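Putative succinylglutamate desuccinylase / aspartoacylase (Shewanella amazonensis, PDB 3FMC) probably acts as a zinc-dependent hydrolase of the succinylglutamate desuccinylase/aspartoacylase family, related to the M14 metallocarboxypeptidases, with its natural substrate not established. Local coordinates at residues 44-49 with 89-94; 53-58 with 252-257; 74-79 with 98-103; 85-90 with 245-250. All coordinates share one frame; numbering follows the deposited sequence. Where two conformers were deposited one is given.

Interaction 1. Residues 44-49 with 89-94; sequences GAEVQG and LGRFDP. With SO4 (sulfate ion), chain K.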
loop_
_atom_site.group_PDB
_atom_site.type_symbol
_atom_site.label_atom_id
_atom_site.label_comp_id
_atom_site.label_asym_id
_atom_site.label_seq_id
_atom_site.Cartn_x
_atom_site.Cartn_y
_atom_site.Cartn_z
ATOM N N GLY C 44 0.629 -10.646 -10.372
ATOM C CA GLY C 44 0.102 -9.495 -11.148
ATOM C C GLY C 44 1.085 -8.641 -11.957
ATOM O O GLY C 44 0.757 -8.137 -13.024
ATOM N N ALA C 45 2.274 -8.395 -11.414
ATOM C CA ALA C 45 3.298 -7.583 -12.096
ATOM C C ALA C 45 3.991 -8.331 -13.225
ATOM O O ALA C 45 4.657 -7.704 -14.035
ATOM C CB ALA C 45 4.369 -7.120 -11.124
ATOM N N GLU C 46 3.805 -9.646 -13.283
ATOM C CA GLU C 46 4.571 -10.521 -14.203
ATOM C C GLU C 46 3.842 -10.683 -15.516
ATOM O O GLU C 46 3.501 -11.778 -15.914
ATOM C CB GLU C 46 4.881 -11.845 -13.474
ATOM C CG GLU C 46 5.705 -11.611 -12.167
ATOM C CD GLU C 46 6.073 -12.845 -11.433
ATOM O OE1 GLU C 46 5.793 -13.976 -11.951
ATOM O OE2 GLU C 46 6.699 -12.711 -10.321
ATOM N N VAL C 47 3.656 -9.552 -16.188
ATOM C CA VAL C 47 2.775 -9.461 -17.341
ATOM C C VAL C 47 3.347 -10.012 -18.643
ATOM O O VAL C 47 2.600 -10.283 -19.547
ATOM C CB VAL C 47 2.223 -8.011 -17.521
ATOM C CG1 VAL C 47 1.318 -7.614 -16.290
ATOM C CG2 VAL C 47 3.332 -6.964 -17.754
ATOM N N GLN C 48 4.666 -10.206 -18.738
ATOM C CA GLN C 48 5.231 -10.686 -20.002
ATOM C C GLN C 48 4.670 -12.042 -20.437
ATOM O O GLN C 48 4.606 -12.353 -21.636
ATOM C CB GLN C 48 6.763 -10.698 -19.897
ATOM C CG GLN C 48 7.494 -11.292 -21.151
ATOM C CD GLN C 48 7.530 -10.386 -22.324
ATOM O OE1 GLN C 48 6.710 -9.476 -22.483
ATOM N NE2 GLN C 48 8.474 -10.651 -23.209
ATOM N N GLY C 49 4.265 -12.876 -19.481
ATOM C CA GLY C 49 3.668 -14.161 -19.791
ATOM C C GLY C 49 2.427 -14.076 -20.676
ATOM O O GLY C 49 2.151 -15.005 -21.435
ATOM N N LEU C 89 1.007 -4.161 -7.288
ATOM C CA LEU C 89 1.170 -4.880 -5.994
ATOM C C LEU C 89 0.416 -6.200 -6.212
ATOM O O LEU C 89 -0.685 -6.418 -5.706
ATOM C CB LEU C 89 0.614 -4.033 -4.837
ATOM C CG LEU C 89 0.925 -4.601 -3.465
ATOM C CD1 LEU C 89 2.413 -4.354 -3.154
ATOM C CD2 LEU C 89 0.010 -3.928 -2.420
ATOM N N GLY C 90 1.067 -7.085 -6.986
ATOM C CA GLY C 90 0.423 -8.225 -7.571
ATOM C C GLY C 90 0.890 -9.569 -7.096
ATOM O O GLY C 90 0.355 -10.577 -7.542
ATOM N N ARG C 91 1.856 -9.579 -6.175
ATOM C CA ARG C 91 2.482 -10.829 -5.742
ATOM C C ARG C 91 1.766 -11.599 -4.647
ATOM O O ARG C 91 1.840 -12.841 -4.584
ATOM C CB ARG C 91 3.917 -10.512 -5.285
ATOM C CG ARG C 91 4.780 -11.735 -5.024
ATOM C CD ARG C 91 6.232 -11.345 -4.851
ATOM N NE ARG C 91 7.009 -12.517 -4.516
ATOM C CZ ARG C 91 7.374 -13.436 -5.413
ATOM N NH1 ARG C 91 7.078 -13.291 -6.712
ATOM N NH2 ARG C 91 8.057 -14.500 -5.002
ATOM N N PHE C 92 1.083 -10.848 -3.775
ATOM C CA PHE C 92 0.435 -11.411 -2.624
ATOM C C PHE C 92 -0.910 -10.743 -2.332
ATOM O O PHE C 92 -1.198 -9.645 -2.829
ATOM C CB PHE C 92 1.348 -11.346 -1.379
ATOM C CG PHE C 92 2.022 -10.016 -1.122
ATOM C CD1 PHE C 92 1.320 -8.927 -0.579
ATOM C CD2 PHE C 92 3.389 -9.862 -1.383
ATOM C CE1 PHE C 92 1.996 -7.712 -0.291
ATOM C CE2 PHE C 92 4.031 -8.658 -1.128
ATOM C CZ PHE C 92 3.327 -7.598 -0.587
ATOM N N ASP C 93 -1.715 -11.447 -1.544
ATOM C CA ASP C 93 -2.971 -10.886 -1.077
ATOM C C ASP C 93 -2.599 -9.598 -0.287
ATOM O O ASP C 93 -1.882 -9.663 0.694
ATOM C CB ASP C 93 -3.709 -11.931 -0.214
ATOM C CG ASP C 93 -5.080 -11.487 0.188
ATOM O OD1 ASP C 93 -5.289 -10.271 0.213
ATOM O OD2 ASP C 93 -5.925 -12.373 0.488
ATOM N N PRO C 94 -3.070 -8.429 -0.738
ATOM C CA PRO C 94 -2.719 -7.177 -0.061
ATOM C C PRO C 94 -3.282 -7.091 1.361
ATOM O O PRO C 94 -2.833 -6.270 2.154
ATOM C CB PRO C 94 -3.317 -6.078 -0.957
ATOM C CG PRO C 94 -4.144 -6.738 -1.929
ATOM C CD PRO C 94 -3.931 -8.212 -1.908
HETATM S S SO4 K . 7.758 -17.418 -6.417
HETATM O O1 SO4 K . 6.365 -17.538 -5.931
HETATM O O2 SO4 K . 8.655 -17.337 -5.267
HETATM O O3 SO4 K . 8.020 -16.246 -7.308
HETATM O O4 SO4 K . 8.037 -18.618 -7.226
HETATM O O HOH W 1 5.634 -10.952 -8.398
#

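Interaction 2. Residues 53-58 with 252-257; sequences IYQLMK and DDALED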
loop_
_atom_site.group_PDB
_atom_site.type_symbol
_atom_site.label_atom_id
_atom_site.label_comp_id
_atom_site.label_asym_id
_atom_site.label_seq_id
_atom_site.Cartn_x
_atom_site.Cartn_y
_atom_site.Cartn_z
ATOM N N ILE C 53 1.960 -15.979 -24.230
ATOM C CA ILE C 53 0.764 -16.722 -24.605
ATOM C C ILE C 53 0.219 -16.183 -25.934
ATOM O O ILE C 53 -0.138 -16.958 -26.857
ATOM C CB ILE C 53 -0.291 -16.729 -23.466
ATOM C CG1 ILE C 53 0.183 -17.662 -22.326
ATOM C CG2 ILE C 53 -1.669 -17.147 -23.958
ATOM C CD1 ILE C 53 -0.794 -17.784 -21.115
ATOM N N TYR C 54 0.206 -14.870 -26.064
ATOM C CA TYR C 54 -0.250 -14.238 -27.291
ATOM C C TYR C 54 0.563 -14.771 -28.498
ATOM O O TYR C 54 0.008 -15.238 -29.483
ATOM C CB TYR C 54 -0.072 -12.730 -27.180
ATOM C CG TYR C 54 -0.349 -11.995 -28.467
ATOM C CD1 TYR C 54 -1.668 -11.802 -28.904
ATOM C CD2 TYR C 54 0.687 -11.501 -29.250
ATOM C CE1 TYR C 54 -1.936 -11.160 -30.070
ATOM C CE2 TYR C 54 0.419 -10.856 -30.426
ATOM C CZ TYR C 54 -0.896 -10.693 -30.836
ATOM O OH TYR C 54 -1.168 -10.016 -31.991
ATOM N N GLN C 55 1.878 -14.646 -28.424
ATOM C CA GLN C 55 2.733 -15.068 -29.535
ATOM C C GLN C 55 2.606 -16.561 -29.792
ATOM O O GLN C 55 2.605 -16.974 -30.961
ATOM C CB GLN C 55 4.192 -14.694 -29.300
ATOM C CG GLN C 55 4.491 -13.184 -29.241
ATOM C CD GLN C 55 4.422 -12.504 -30.562
ATOM O OE1 GLN C 55 3.671 -12.915 -31.420
ATOM N NE2 GLN C 55 5.136 -11.425 -30.709
ATOM N N LEU C 56 2.489 -17.363 -28.744
ATOM C CA LEU C 56 2.371 -18.804 -28.892
ATOM C C LEU C 56 1.074 -19.125 -29.634
ATOM O O LEU C 56 1.050 -19.946 -30.567
ATOM C CB LEU C 56 2.439 -19.516 -27.540
ATOM C CG LEU C 56 2.446 -21.055 -27.532
ATOM C CD1 LEU C 56 3.659 -21.611 -28.372
ATOM C CD2 LEU C 56 2.464 -21.570 -26.080
HETATM N N MSE C 57 -0.025 -18.488 -29.235
HETATM C CA MSE C 57 -1.274 -18.750 -29.922
HETATM C C MSE C 57 -1.207 -18.337 -31.402
HETATM O O MSE C 57 -1.741 -19.046 -32.265
HETATM C CB MSE C 57 -2.439 -18.069 -29.202
HETATM C CG MSE C 57 -2.700 -18.714 -27.886
HETATM SE SE MSE C 57 -4.325 -18.052 -26.975
HETATM C CE MSE C 57 -4.028 -16.196 -26.959
ATOM N N LYS C 58 -0.579 -17.217 -31.702
ATOM C CA LYS C 58 -0.439 -16.769 -33.097
ATOM C C LYS C 58 0.335 -17.802 -33.929
ATOM O O LYS C 58 -0.005 -18.054 -35.103
ATOM C CB LYS C 58 0.293 -15.435 -33.198
ATOM C CG LYS C 58 -0.385 -14.273 -32.532
ATOM C CD LYS C 58 -1.753 -13.982 -33.037
ATOM C CE LYS C 58 -1.806 -13.174 -34.269
ATOM N NZ LYS C 58 -3.255 -12.754 -34.408
ATOM N N ASP C 252 8.668 -8.825 -29.162
ATOM C CA ASP C 252 9.742 -9.549 -29.852
ATOM C C ASP C 252 10.396 -10.567 -28.948
ATOM O O ASP C 252 10.690 -11.704 -29.355
ATOM C CB ASP C 252 10.838 -8.594 -30.328
ATOM C CG ASP C 252 10.428 -7.782 -31.526
ATOM O OD1 ASP C 252 9.444 -8.141 -32.194
ATOM O OD2 ASP C 252 11.116 -6.782 -31.788
ATOM N N ASP C 253 10.664 -10.162 -27.707
ATOM C CA ASP C 253 11.279 -11.103 -26.772
ATOM C C ASP C 253 10.328 -12.281 -26.476
ATOM O O ASP C 253 10.747 -13.436 -26.386
ATOM C CB ASP C 253 11.686 -10.363 -25.487
ATOM C CG ASP C 253 12.742 -11.105 -24.700
ATOM O OD1 ASP C 253 13.605 -11.742 -25.338
ATOM O OD2 ASP C 253 12.736 -10.994 -23.453
ATOM N N ALA C 254 9.033 -11.990 -26.340
ATOM C CA ALA C 254 8.007 -13.022 -26.110
ATOM C C ALA C 254 7.929 -14.043 -27.278
ATOM O O ALA C 254 7.622 -15.223 -27.078
ATOM C CB ALA C 254 6.644 -12.350 -25.885
ATOM N N LEU C 255 8.199 -13.585 -28.492
ATOM C CA LEU C 255 8.247 -14.487 -29.657
ATOM C C LEU C 255 9.354 -15.533 -29.474
ATOM O O LEU C 255 9.147 -16.727 -29.726
ATOM C CB LEU C 255 8.428 -13.689 -30.944
ATOM C CG LEU C 255 8.305 -14.507 -32.246
ATOM C CD1 LEU C 255 6.974 -15.369 -32.354
ATOM C CD2 LEU C 255 8.519 -13.518 -33.393
ATOM N N GLU C 256 10.531 -15.096 -29.052
ATOM C CA GLU C 256 11.636 -16.023 -28.769
ATOM C C GLU C 256 11.227 -17.072 -27.744
ATOM O O GLU C 256 11.465 -18.268 -27.913
ATOM C CB GLU C 256 12.880 -15.253 -28.276
ATOM C CG GLU C 256 13.871 -16.131 -27.497
ATOM C CD GLU C 256 15.151 -15.415 -27.121
ATOM O OE1 GLU C 256 15.866 -14.989 -28.047
ATOM O OE2 GLU C 256 15.458 -15.321 -25.902
ATOM N N ASP C 257 10.581 -16.628 -26.670
ATOM C CA ASP C 257 10.140 -17.562 -25.641
ATOM C C ASP C 257 9.137 -18.582 -26.230
ATOM O O ASP C 257 9.203 -19.787 -25.967
ATOM C CB ASP C 257 9.443 -16.805 -24.505
ATOM C CG ASP C 257 10.336 -15.788 -23.847
ATOM O OD1 ASP C 257 11.587 -15.982 -23.811
ATOM O OD2 ASP C 257 9.796 -14.774 -23.362
#

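Interaction 3. Residues 74-79 with 98-103; sequences LANPLG and VNWNRE. With SO4 (sulfate ion), chain K.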
loop_
_atom_site.group_PDB
_atom_site.type_symbol
_atom_site.label_atom_id
_atom_site.label_comp_id
_atom_site.label_asym_id
_atom_site.label_seq_id
_atom_site.Cartn_x
_atom_site.Cartn_y
_atom_site.Cartn_z
ATOM N N LEU C 74 -3.708 -13.844 -18.029
ATOM C CA LEU C 74 -4.457 -13.018 -17.088
ATOM C C LEU C 74 -5.094 -13.860 -16.008
ATOM O O LEU C 74 -6.278 -13.687 -15.645
ATOM C CB LEU C 74 -5.491 -12.172 -17.868
ATOM C CG LEU C 74 -4.985 -11.277 -18.995
ATOM C CD1 LEU C 74 -6.107 -10.816 -19.933
ATOM C CD2 LEU C 74 -4.131 -10.081 -18.500
ATOM N N ALA C 75 -4.282 -14.755 -15.467
ATOM C CA ALA C 75 -4.814 -15.796 -14.571
ATOM C C ALA C 75 -5.208 -15.326 -13.150
ATOM O O ALA C 75 -5.790 -16.097 -12.407
ATOM C CB ALA C 75 -3.870 -17.027 -14.483
ATOM N N ASN C 76 -4.927 -14.073 -12.817
ATOM C CA ASN C 76 -5.251 -13.533 -11.489
ATOM C C ASN C 76 -5.669 -12.075 -11.582
ATOM O O ASN C 76 -4.904 -11.176 -11.232
ATOM C CB ASN C 76 -4.044 -13.714 -10.581
ATOM C CG ASN C 76 -4.290 -13.206 -9.155
ATOM O OD1 ASN C 76 -5.434 -12.950 -8.765
ATOM N ND2 ASN C 76 -3.227 -13.095 -8.377
ATOM N N PRO C 77 -6.919 -11.820 -12.020
ATOM C CA PRO C 77 -7.298 -10.419 -12.188
ATOM C C PRO C 77 -7.208 -9.559 -10.901
ATOM O O PRO C 77 -6.863 -8.377 -10.974
ATOM C CB PRO C 77 -8.733 -10.500 -12.773
ATOM C CG PRO C 77 -9.213 -11.861 -12.385
ATOM C CD PRO C 77 -8.011 -12.744 -12.424
ATOM N N LEU C 78 -7.436 -10.161 -9.729
ATOM C CA LEU C 78 -7.392 -9.398 -8.472
ATOM C C LEU C 78 -5.964 -8.868 -8.270
ATOM O O LEU C 78 -5.760 -7.716 -7.905
ATOM C CB LEU C 78 -7.852 -10.269 -7.295
ATOM C CG LEU C 78 -8.020 -9.591 -5.934
ATOM C CD1 LEU C 78 -8.841 -8.382 -5.960
ATOM C CD2 LEU C 78 -8.643 -10.599 -4.943
ATOM N N GLY C 79 -4.965 -9.687 -8.559
ATOM C CA GLY C 79 -3.566 -9.250 -8.407
ATOM C C GLY C 79 -3.108 -8.358 -9.549
ATOM O O GLY C 79 -2.362 -7.379 -9.363
ATOM N N VAL C 98 -0.163 -13.126 1.932
ATOM C CA VAL C 98 0.057 -14.472 1.450
ATOM C C VAL C 98 0.255 -14.472 -0.078
ATOM O O VAL C 98 -0.597 -14.025 -0.837
ATOM C CB VAL C 98 -1.046 -15.437 1.829
ATOM C CG1 VAL C 98 -0.772 -16.819 1.192
ATOM C CG2 VAL C 98 -1.200 -15.523 3.403
ATOM N N ASN C 99 1.401 -15.004 -0.476
ATOM C CA ASN C 99 1.807 -15.114 -1.885
ATOM C C ASN C 99 0.790 -15.940 -2.648
ATOM O O ASN C 99 0.440 -17.047 -2.241
ATOM C CB ASN C 99 3.225 -15.739 -1.871
ATOM C CG ASN C 99 3.859 -15.890 -3.275
ATOM O OD1 ASN C 99 3.179 -15.958 -4.279
ATOM N ND2 ASN C 99 5.183 -15.965 -3.307
ATOM N N TRP C 100 0.292 -15.422 -3.760
ATOM C CA TRP C 100 -0.725 -16.151 -4.538
ATOM C C TRP C 100 -0.202 -17.518 -5.007
ATOM O O TRP C 100 -1.014 -18.467 -5.165
ATOM C CB TRP C 100 -1.118 -15.388 -5.743
ATOM C CG TRP C 100 -1.675 -13.988 -5.518
ATOM C CD1 TRP C 100 -1.132 -12.839 -5.967
ATOM C CD2 TRP C 100 -2.877 -13.626 -4.832
ATOM N NE1 TRP C 100 -1.934 -11.767 -5.660
ATOM C CE2 TRP C 100 -3.013 -12.219 -4.956
ATOM C CE3 TRP C 100 -3.850 -14.340 -4.136
ATOM C CZ2 TRP C 100 -4.074 -11.512 -4.382
ATOM C CZ3 TRP C 100 -4.905 -13.624 -3.553
ATOM C CH2 TRP C 100 -5.006 -12.234 -3.695
ATOM N N ASN C 101 1.127 -17.603 -5.185
ATOM C CA ASN C 101 1.790 -18.852 -5.609
ATOM C C ASN C 101 2.280 -19.696 -4.443
ATOM O O ASN C 101 3.208 -20.527 -4.562
ATOM C CB ASN C 101 2.894 -18.504 -6.606
ATOM C CG ASN C 101 3.424 -19.719 -7.364
ATOM O OD1 ASN C 101 2.665 -20.569 -7.831
ATOM N ND2 ASN C 101 4.745 -19.757 -7.531
ATOM N N ARG C 102 1.675 -19.474 -3.282
ATOM C CA ARG C 102 1.881 -20.340 -2.132
ATOM C C ARG C 102 0.524 -20.908 -1.693
ATOM O O ARG C 102 0.431 -21.535 -0.657
ATOM C CB ARG C 102 2.528 -19.599 -0.978
ATOM C CG ARG C 102 3.949 -19.221 -1.269
ATOM C CD ARG C 102 4.859 -20.414 -1.548
ATOM N NE ARG C 102 6.191 -19.858 -1.773
ATOM C CZ ARG C 102 6.633 -19.394 -2.948
ATOM N NH1 ARG C 102 5.938 -19.558 -4.063
ATOM N NH2 ARG C 102 7.833 -18.824 -3.005
ATOM N N GLU C 103 -0.514 -20.693 -2.503
ATOM C CA GLU C 103 -1.880 -21.129 -2.163
ATOM C C GLU C 103 -2.374 -22.429 -2.797
ATOM O O GLU C 103 -3.535 -22.817 -2.652
ATOM C CB GLU C 103 -2.821 -19.988 -2.516
ATOM C CG GLU C 103 -2.785 -18.837 -1.518
ATOM C CD GLU C 103 -3.628 -19.080 -0.291
ATOM O OE1 GLU C 103 -3.877 -20.267 0.092
ATOM O OE2 GLU C 103 -4.065 -18.061 0.278
HETATM S S SO4 K . 7.758 -17.418 -6.417
HETATM O O1 SO4 K . 6.365 -17.538 -5.931
HETATM O O2 SO4 K . 8.655 -17.337 -5.267
HETATM O O3 SO4 K . 8.020 -16.246 -7.308
HETATM O O4 SO4 K . 8.037 -18.618 -7.226
#

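Interaction 4. Residues 85-90 with 245-250; sequences GEFTLG and SQERID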
loop_
_atom_site.group_PDB
_atom_site.type_symbol
_atom_site.label_atom_id
_atom_site.label_comp_id
_atom_site.label_asym_id
_atom_site.label_seq_id
_atom_site.Cartn_x
_atom_site.Cartn_y
_atom_site.Cartn_z
ATOM N N GLY C 85 1.161 3.051 -5.937
ATOM C CA GLY C 85 2.121 3.893 -6.648
ATOM C C GLY C 85 2.116 3.468 -8.121
ATOM O O GLY C 85 1.107 2.952 -8.627
ATOM N N GLU C 86 3.255 3.591 -8.781
ATOM C CA GLU C 86 3.399 3.276 -10.217
ATOM C C GLU C 86 3.952 1.856 -10.381
ATOM O O GLU C 86 4.937 1.637 -11.090
ATOM C CB GLU C 86 4.359 4.272 -10.821
ATOM C CG GLU C 86 3.889 5.726 -10.567
ATOM C CD GLU C 86 5.018 6.701 -10.320
ATOM O OE1 GLU C 86 6.107 6.454 -10.874
ATOM O OE2 GLU C 86 4.814 7.729 -9.589
ATOM N N PHE C 87 3.363 0.928 -9.655
ATOM C CA PHE C 87 3.801 -0.464 -9.585
ATOM C C PHE C 87 2.568 -1.324 -9.312
ATOM O O PHE C 87 1.585 -0.884 -8.675
ATOM C CB PHE C 87 4.770 -0.575 -8.393
ATOM C CG PHE C 87 5.273 -1.978 -8.083
ATOM C CD1 PHE C 87 6.246 -2.587 -8.902
ATOM C CD2 PHE C 87 4.830 -2.671 -6.908
ATOM C CE1 PHE C 87 6.701 -3.872 -8.601
ATOM C CE2 PHE C 87 5.292 -3.963 -6.609
ATOM C CZ PHE C 87 6.220 -4.562 -7.451
ATOM N N THR C 88 2.607 -2.545 -9.784
ATOM C CA THR C 88 1.533 -3.509 -9.569
ATOM C C THR C 88 1.883 -4.264 -8.292
ATOM O O THR C 88 2.935 -4.908 -8.201
ATOM C CB THR C 88 1.392 -4.508 -10.747
ATOM O OG1 THR C 88 1.329 -3.811 -12.000
ATOM C CG2 THR C 88 0.168 -5.349 -10.575
ATOM N N LEU C 89 1.007 -4.161 -7.288
ATOM C CA LEU C 89 1.170 -4.880 -5.994
ATOM C C LEU C 89 0.416 -6.200 -6.212
ATOM O O LEU C 89 -0.685 -6.418 -5.706
ATOM C CB LEU C 89 0.614 -4.033 -4.837
ATOM C CG LEU C 89 0.925 -4.601 -3.465
ATOM C CD1 LEU C 89 2.413 -4.354 -3.154
ATOM C CD2 LEU C 89 0.010 -3.928 -2.420
ATOM N N GLY C 90 1.067 -7.085 -6.986
ATOM C CA GLY C 90 0.423 -8.225 -7.571
ATOM C C GLY C 90 0.890 -9.569 -7.096
ATOM O O GLY C 90 0.355 -10.577 -7.542
ATOM N N SER C 245 12.156 -9.839 -16.910
ATOM C CA SER C 245 11.806 -8.899 -15.882
ATOM C C SER C 245 10.299 -8.658 -15.837
ATOM O O SER C 245 9.578 -8.834 -16.821
ATOM C CB SER C 245 12.616 -7.626 -16.107
ATOM O OG SER C 245 13.996 -7.871 -15.920
ATOM N N GLN C 246 9.824 -8.192 -14.679
ATOM C CA GLN C 246 8.408 -7.893 -14.474
ATOM C C GLN C 246 8.098 -6.513 -15.011
ATOM O O GLN C 246 8.987 -5.791 -15.500
ATOM C CB GLN C 246 8.110 -7.896 -12.953
ATOM C CG GLN C 246 8.748 -6.748 -12.202
ATOM C CD GLN C 246 8.638 -6.936 -10.685
ATOM O OE1 GLN C 246 8.001 -7.871 -10.231
ATOM N NE2 GLN C 246 9.356 -6.128 -9.931
ATOM N N GLU C 247 6.822 -6.132 -14.916
ATOM C CA GLU C 247 6.321 -4.813 -15.298
ATOM C C GLU C 247 6.753 -4.364 -16.694
ATOM O O GLU C 247 7.090 -3.186 -16.926
ATOM C CB GLU C 247 6.800 -3.767 -14.271
ATOM C CG GLU C 247 6.176 -3.909 -12.916
ATOM C CD GLU C 247 4.688 -3.567 -12.955
ATOM O OE1 GLU C 247 4.162 -3.153 -14.035
ATOM O OE2 GLU C 247 4.075 -3.675 -11.939
ATOM N N ARG C 248 6.688 -5.312 -17.620
ATOM C CA ARG C 248 7.130 -5.069 -18.963
ATOM C C ARG C 248 6.472 -6.016 -19.940
ATOM O O ARG C 248 6.192 -7.173 -19.608
ATOM C CB ARG C 248 8.627 -5.302 -19.024
ATOM C CG ARG C 248 9.011 -6.654 -18.579
ATOM C CD ARG C 248 10.470 -6.950 -18.795
ATOM N NE ARG C 248 10.766 -7.536 -20.089
ATOM C CZ ARG C 248 10.674 -8.830 -20.407
ATOM N NH1 ARG C 248 10.248 -9.761 -19.541
ATOM N NH2 ARG C 248 11.031 -9.186 -21.640
ATOM N N ILE C 249 6.235 -5.496 -21.144
ATOM C CA ILE C 249 5.717 -6.268 -22.282
ATOM C C ILE C 249 6.746 -6.009 -23.387
ATOM O O ILE C 249 7.090 -4.861 -23.639
ATOM C CB ILE C 249 4.367 -5.762 -22.766
ATOM C CG1 ILE C 249 3.288 -6.045 -21.693
ATOM C CG2 ILE C 249 3.965 -6.401 -24.138
ATOM C CD1 ILE C 249 3.023 -7.545 -21.372
ATOM N N ASP C 250 7.295 -7.081 -23.937
ATOM C CA ASP C 250 8.250 -6.996 -25.059
ATOM C C ASP C 250 7.844 -8.109 -26.025
ATOM O O ASP C 250 8.152 -9.271 -25.846
ATOM C CB ASP C 250 9.684 -7.112 -24.582
ATOM C CG ASP C 250 10.692 -7.052 -25.705
ATOM O OD1 ASP C 250 10.358 -7.370 -26.844
ATOM O OD2 ASP C 250 11.837 -6.690 -25.426
#

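Interaction 1. Residues 44-49 with 89-94
Gly44 and Glu46, which lean on Gly90 and Arg91, belong to the sequence His43-Gly44-Ala45-Glu46. This matches the HxxE zinc motif of M14-type enzymes, and with His172 it could form a metal site that is empty here. The backbones meet first: Gly44 N donates to Gly90 O at 2.8 Å, fairly straight (161°). The two CA atoms, Gly44 and Gly90, are only 3.8 Å apart, and a CB on either residue would collide with the other segment. Further out, the Glu46 and Arg91 side chains cross obliquely, with the carboxylate and guanidinium planes 35° apart. Arg91 carries CG anti to its backbone N (chi1 -170°) and stays extended to NE, which brings the guanidinium edge to Glu46. Glu46 OE2 makes a long salt bridge of 3.7 Å to Arg91 NH1. A water reinforces it, donating to Glu46 OE2 at 2.8 Å and accepting from Arg91 NH1 at 3.2 Å. The other carboxylate oxygen, OE1, turns to Thr173 N, and more weakly to His43 and His172. Arg91 NH1 and NH2 both donate to O3 of a sulfate ion, probably from the crystallisation liquor, at 3.2 and 2.9 Å. With sulfate and Glu46 both along its edge, the guanidinium is probably held against rotation; it can hold an anion beside the metal motif, consistent with a substrate pocket.

Interaction 2. Residues 53-58 with 252-257
Gln55 carries the contact of residues 53-58 with 252-257, meeting Leu255 and Ala254 with the aliphatic part of its side chain. Its CG rests 3.8 Å from Leu255 N and 4.1 Å from Ala254 CB, in a spot where the two backbones come close, with the CA atoms of Gln55 and Leu255 5.5 Å apart. The Leu255 side chain crosses that of Gln55 at about a right angle, its CD1 4.2 Å from Gln55 CB. This is helix-on-helix packing within the α/β catalytic domain: helix 48-60 lies against strands 36-40 and 69-72 through Ile53 and Leu56, while Gln55 faces helix 251-267. The polar end of Gln55 is used too. A bend at chi2 (-73°) swings the amide along the neighbouring helix, where NE2 passes 4.0 Å from Leu255 CB and donates to Leu251 O. Charged groups sit on other faces of 252-257, where Asp253 and Asp257 both form salt bridges with Lys179.

Interaction 3. Residues 74-79 with 98-103
Asn76 stands its amide almost upright on the indole of Trp100, the two planes 85° apart. With CG anti to the backbone N (chi1 -179°), the Asn76 side chain reaches out to the ring, and ND2 lies over one face, 3.1 Å above the ring plane and displaced toward the rim, nearest to Trp100 CD1 at 3.2 Å. From there ND2 donates to Val42 O, while OD1 accepts a weak bond of 3.3 Å from Gly79 N. Asn76 is thus the N-cap of helix 77-80, and the two bonds hold its amide edge-on to the ring. Obliquely to the indole, Leu78 CD2 approaches Trp100 CH2 at 4.2 Å and Gly79 CA approaches NE1 at 4.1 Å; a CB at Gly79 would be tight against that nitrogen. An alanine in place of Trp100 would probably open a gap beside the helix start and leave the Asn76 amide without the face it rests on. The indole hangs from a loop whose Asn101-Arg102 pair resembles the Asn-Arg motif that binds the substrate carboxylate in M14 carboxypeptidases. An Asx turn, from Asn101 N to Asn99 OD1, shapes this loop, which binds the sulfate: Arg102 NH2 donates to O2 at 2.8 Å, while Arg102 NH1, Asn101 ND2 and Asn99 ND2 share O1.

Interaction 4. Residues 85-90 with 245-250
Thr88 grips the carboxylate of Glu247 with two hydrogen bonds to one oxygen, tying the long loop before helix 111-118 to the loop that joins strand 237-243 to helix 251-267. Thr88 N reaches Glu247 OE2 at 2.8 Å, nearly in line with the C-O bond, and Thr88 OG1 donates to the same OE2 at 2.8 Å from the syn side, 17° out of the carboxylate plane. Thr88 has OG1 beside its own backbone N (chi1 -50°), which lets both donors converge. The other oxygen, Glu247 OE1, accepts from Ser349 OG and Ala350 N of the third subunit, while Thr88 OG1 also bonds to Lys83. A glutamine in place of Glu247 would probably disturb this grip, since its NH2 would face either the two Thr88 donors or, turned the other way, the donors of the third subunit. Packing follows outward. Phe87 CD1 lies obliquely 3.9 Å from Glu247 OE2, and Phe87 also packs on Phe87 of the third subunit. The Gln246 amide, itself bonded to Glu86 of that subunit, comes to the ring edge with the planes 71° apart, NE2 standing 3.7 Å from Phe87 CE1.

Overall arrangement
Interactions 1 and 3 meet around one sulfate, their centres about 7 Å apart: Arg91 binds it from one, Asn99, Asn101 and Arg102 from the other. Trp100 N lies 3.1 Å from Arg91 O, a probable backbone hydrogen bond joining two parts of one loop next to the possible metal site of His43, Glu46 and His172. Interaction 4 adjoins interaction 1, again about 7 Å between centres; the two share Leu89 and Gly90, Ala45 O probably bonds Glu247 N at 2.8 Å, and Gln48 OE1 probably bonds Asp250 N at 2.9 Å. Interaction 2 lies farther off, about 20 Å from interaction 1 between centres, and helix 48-60 links those two.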